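Methylmalonyl-CoA carboxyltransferase 12S subunit (Propionibacterium freudenreichii, PDB 1ON3) transfers the carboxyl group of methylmalonyl-CoA to the biotin of the 1.3S subunit, giving propanoyl-CoA, and forms the hexameric core of transcarboxylase. Local coordinates at the interface of chains A and B. Coordinates in Å, arbitrary orientation; residue numbers count along the deposited sequence, not the author numbering. Chains: chain A/B, Methylmalonyl-CoA carboxyltransferase 12S subunit.

Contact 1: the interface of chains A and B. Residues chain A 72-73, 145-147; chain B 470, 473-474.
The backbone carbonyl oxygen of A:Gln145 meets aromatic rings from both chains. It faces the CZ–CE2 corner of B:Phe474, with O 3.2 Å from CZ. It also lies in the ring plane of A:Phe73, at that ring's edge. These are contacts to ring carbons, and the rim of each ring is likely to be slightly positive toward the oxygen.

B:Phe474 is the wedge of this patch. A:Gly147 CA sits over the centre of one face, 3.5 Å from the ring centroid, as a CH-pi contact. A:Leu72 comes from the opposite side of the ring plane. Its CD1 branch lies near the CZ–CE1 rim, 3.5 Å from CZ. The ring is thus held between a glycine and a methyl group. CG of B:Phe474 is anti to its carbonyl carbon (chi1 -66°), which sends the ring off the end of its helix into chain A.

A:Phe73 slides past B:Phe474 in the opposite direction. It takes CE2 of B:Phe474 at its edge, in plane, with the two CE2 atoms 3.4 Å apart. The side chains of A:Phe73 and B:Tyr470 run at about a right angle, but their ring planes are only some 37° apart; B:Tyr470 CD1 lies over the CE2–CZ rim of A:Phe73, 3.5 Å from CE2. The phenol OH of B:Tyr470 reaches A:Gly147 CA at 3.6 Å. The methyl of B:Ala473 fills in beside A:Phe73 and A:Leu72.

Chain B supplies the last turn of helix 462-474. Chain A supplies a loop at 72-73 and the 3-10 helix 144-146 with A:Gly147, just before helix 148-164. A:Gln145 also belongs to the methylmalonyl-CoA pocket, so this seam of the homohexamer lies beside a substrate site.

Contact 2: the interface of chains A and B. Residues chain A 393, 518-520; chain B 165-166, 190.
The ring of A:Tyr393 receives B:Ser165 OG at its edge, in plane, with CE1 3.9 Å from the hydroxyl oxygen. The amide of A:Asn520 and the carboxylate of B:Asp190 also meet here. Their planes are turned 67° apart, and the side chains cross at about a right angle. This is a subunit contact of a carboxyltransferase-family protein; here the C-terminal tail of one 12S chain docks on loops of another.

A:Asn520 ND2 donates to B:Asp190 OD2 at 2.7 Å. The carboxylate oxygen lies close to the amide plane, but the bond is somewhat bent. The amide approaches from above the carboxylate plane, well out of it. The negative charge of the aspartate may strengthen this bond.

A second bond holds the same residue by its backbone. A:Asn520 N donates to the hydroxyl of B:Ser165, 2.8 Å from OG, and the bond is fairly straight (162° at H). B:Ser165 has OG anti to its own backbone N (chi1 -174°), which carries the hydroxyl toward the tail. The same oxygen lies 3.6 Å from A:Asn520 CB. A:Asn520 is therefore gripped at two points, on its backbone and at its amide end.

A second-shell bond helps to set the tail. A:His518 ND1 donates to A:Gly519 O at 2.8 Å, with the oxygen near the imidazole plane. This probably helps to orient the peptide that presents the N-H of A:Asn520 to B:Ser165. The glycine passes close to the partner backbone, with A:Gly519 CA 3.5 Å from B:Ser165 O.

A:Tyr393 projects from helix 384-397. B:Ser165 and B:Gly166 directly follow helix 148-164, and B:Asp190 lies just before strand 191-195.

Contact 1: the interface of chains A and B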
loop_
_atom_site.group_PDB
_atom_site.type_symbol
_atom_site.label_atom_id
_atom_site.label_comp_id
_atom_site.label_asym_id
_atom_site.label_seq_id
_atom_site.Cartn_x
_atom_site.Cartn_y
_atom_site.Cartn_z
ATOM N N LEU A 72 21.161 -45.384 -3.124
ATOM C CA LEU A 72 21.495 -46.280 -2.017
ATOM C C LEU A 72 20.468 -47.358 -1.685
ATOM O O LEU A 72 19.273 -47.222 -1.961
ATOM C CB LEU A 72 21.776 -45.483 -0.742
ATOM C CG LEU A 72 22.975 -44.534 -0.706
ATOM C CD1 LEU A 72 23.121 -43.990 0.711
ATOM C CD2 LEU A 72 24.244 -45.263 -1.126
ATOM N N PHE A 73 20.964 -48.424 -1.069
ATOM C CA PHE A 73 20.145 -49.550 -0.654
ATOM C C PHE A 73 19.169 -50.017 -1.724
ATOM O O PHE A 73 17.966 -50.129 -1.479
ATOM C CB PHE A 73 19.400 -49.194 0.632
ATOM C CG PHE A 73 20.316 -48.862 1.779
ATOM C CD1 PHE A 73 21.128 -49.840 2.343
ATOM C CD2 PHE A 73 20.396 -47.562 2.272
ATOM C CE1 PHE A 73 22.007 -49.530 3.382
ATOM C CE2 PHE A 73 21.275 -47.242 3.314
ATOM C CZ PHE A 73 22.080 -48.226 3.868
ATOM N N GLN A 145 14.881 -46.294 2.581
ATOM C CA GLN A 145 16.100 -46.479 1.789
ATOM C C GLN A 145 16.800 -45.178 1.420
ATOM O O GLN A 145 18.000 -45.178 1.122
ATOM C CB GLN A 145 15.820 -47.212 0.470
ATOM C CG GLN A 145 15.435 -48.677 0.561
ATOM C CD GLN A 145 13.937 -48.881 0.628
ATOM O OE1 GLN A 145 13.440 -49.989 0.421
ATOM N NE2 GLN A 145 13.206 -47.815 0.926
ATOM N N GLU A 146 16.050 -44.080 1.411
ATOM C CA GLU A 146 16.603 -42.784 1.023
ATOM C C GLU A 146 17.066 -41.923 2.190
ATOM O O GLU A 146 17.484 -40.780 1.998
ATOM C CB GLU A 146 15.573 -42.014 0.195
ATOM C CG GLU A 146 15.161 -42.716 -1.083
ATOM C CD GLU A 146 14.201 -41.878 -1.909
ATOM O OE1 GLU A 146 13.645 -40.911 -1.343
ATOM O OE2 GLU A 146 13.996 -42.186 -3.107
ATOM N N GLY A 147 16.972 -42.474 3.396
ATOM C CA GLY A 147 17.405 -41.768 4.590
ATOM C C GLY A 147 17.006 -40.306 4.739
ATOM O O GLY A 147 15.820 -39.961 4.756
ATOM N N TYR B 470 23.613 -48.866 7.433
ATOM C CA TYR B 470 22.618 -47.806 7.315
ATOM C C TYR B 470 23.105 -46.592 8.105
ATOM O O TYR B 470 23.116 -45.467 7.604
ATOM C CB TYR B 470 21.272 -48.275 7.877
ATOM C CG TYR B 470 20.129 -47.326 7.586
ATOM C CD1 TYR B 470 19.569 -47.253 6.312
ATOM C CD2 TYR B 470 19.638 -46.469 8.573
ATOM C CE1 TYR B 470 18.550 -46.351 6.020
ATOM C CE2 TYR B 470 18.616 -45.557 8.294
ATOM C CZ TYR B 470 18.080 -45.504 7.013
ATOM O OH TYR B 470 17.093 -44.595 6.715
ATOM N N ALA B 473 25.749 -44.776 6.243
ATOM C CA ALA B 473 25.360 -44.205 4.962
ATOM C C ALA B 473 24.605 -42.896 5.084
ATOM O O ALA B 473 24.669 -42.062 4.185
ATOM C CB ALA B 473 24.517 -45.206 4.171
ATOM N N PHE B 474 23.901 -42.706 6.192
ATOM C CA PHE B 474 23.091 -41.505 6.362
ATOM C C PHE B 474 23.246 -40.684 7.636
ATOM O O PHE B 474 23.283 -39.457 7.591
ATOM C CB PHE B 474 21.604 -41.871 6.269
ATOM C CG PHE B 474 21.160 -42.350 4.916
ATOM C CD1 PHE B 474 21.273 -41.535 3.800
ATOM C CD2 PHE B 474 20.558 -43.597 4.772
ATOM C CE1 PHE B 474 20.790 -41.943 2.556
ATOM C CE2 PHE B 474 20.070 -44.018 3.531
ATOM C CZ PHE B 474 20.186 -43.187 2.420
#

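Contact 2: the interface of chains A and B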
loop_
_atom_site.group_PDB
_atom_site.type_symbol
_atom_site.label_atom_id
_atom_site.label_comp_id
_atom_site.label_asym_id
_atom_site.label_seq_id
_atom_site.Cartn_x
_atom_site.Cartn_y
_atom_site.Cartn_z
ATOM N N TYR A 393 -10.405 -15.777 21.274
ATOM C CA TYR A 393 -9.437 -15.276 20.319
ATOM C C TYR A 393 -9.934 -15.384 18.874
ATOM O O TYR A 393 -9.897 -14.403 18.120
ATOM C CB TYR A 393 -8.125 -16.042 20.446
ATOM C CG TYR A 393 -7.046 -15.471 19.554
ATOM C CD1 TYR A 393 -6.065 -14.617 20.066
ATOM C CD2 TYR A 393 -7.022 -15.756 18.187
ATOM C CE1 TYR A 393 -5.087 -14.062 19.235
ATOM C CE2 TYR A 393 -6.051 -15.206 17.348
ATOM C CZ TYR A 393 -5.093 -14.363 17.876
ATOM O OH TYR A 393 -4.154 -13.802 17.042
ATOM N N HIS A 518 0.878 -11.413 12.939
ATOM C CA HIS A 518 -0.192 -12.286 13.399
ATOM C C HIS A 518 -0.353 -12.054 14.893
ATOM O O HIS A 518 0.541 -11.509 15.544
ATOM C CB HIS A 518 0.146 -13.767 13.135
ATOM C CG HIS A 518 1.485 -14.195 13.664
ATOM N ND1 HIS A 518 1.758 -14.316 15.011
ATOM C CD2 HIS A 518 2.637 -14.496 13.020
ATOM C CE1 HIS A 518 3.021 -14.670 15.173
ATOM N NE2 HIS A 518 3.578 -14.783 13.980
ATOM N N GLY A 519 -1.500 -12.450 15.428
ATOM C CA GLY A 519 -1.722 -12.310 16.850
ATOM C C GLY A 519 -1.056 -13.515 17.486
ATOM O O GLY A 519 -0.376 -14.285 16.805
ATOM N N ASN A 520 -1.229 -13.687 18.786
ATOM C CA ASN A 520 -0.623 -14.827 19.449
ATOM C C ASN A 520 -1.736 -15.777 19.894
ATOM O O ASN A 520 -2.271 -15.688 20.989
ATOM C CB ASN A 520 0.265 -14.333 20.598
ATOM C CG ASN A 520 1.431 -13.466 20.090
ATOM O OD1 ASN A 520 1.982 -13.727 19.011
ATOM N ND2 ASN A 520 1.811 -12.441 20.862
ATOM N N SER B 165 -2.994 -8.121 20.802
ATOM C CA SER B 165 -2.160 -9.303 20.604
ATOM C C SER B 165 -1.217 -9.241 19.397
ATOM O O SER B 165 -1.651 -9.069 18.259
ATOM C CB SER B 165 -3.049 -10.543 20.520
ATOM O OG SER B 165 -2.261 -11.717 20.463
ATOM N N GLY B 166 0.081 -9.395 19.645
ATOM C CA GLY B 166 1.040 -9.337 18.550
ATOM C C GLY B 166 1.367 -7.924 18.067
ATOM O O GLY B 166 2.098 -7.751 17.077
ATOM N N ASP B 190 0.355 -12.113 26.667
ATOM C CA ASP B 190 1.474 -12.940 26.208
ATOM C C ASP B 190 2.161 -13.748 27.306
ATOM O O ASP B 190 2.596 -14.873 27.070
ATOM C CB ASP B 190 2.509 -12.076 25.507
ATOM C CG ASP B 190 1.931 -11.339 24.320
ATOM O OD1 ASP B 190 2.068 -10.104 24.266
ATOM O OD2 ASP B 190 1.341 -12.006 23.446
#

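Contact 1 and contact 2 lie about 43 Å apart, between the centres of their C-alpha atoms, on one two-fold symmetric interface. They share no residue. Both pair the N-terminal half of one chain with C-terminal parts of the other, with roles exchanged: chain A gives the N-terminal part in contact 1, chain B in contact 2. Each borders helix 148-164: contact 1 at the start of the chain A copy, contact 2 at the end of the chain B copy. With the symmetric twins, both ends of the helix in each subunit meet the partner. A largely aromatic contact and a hydrogen-bonded one thus join the same pair.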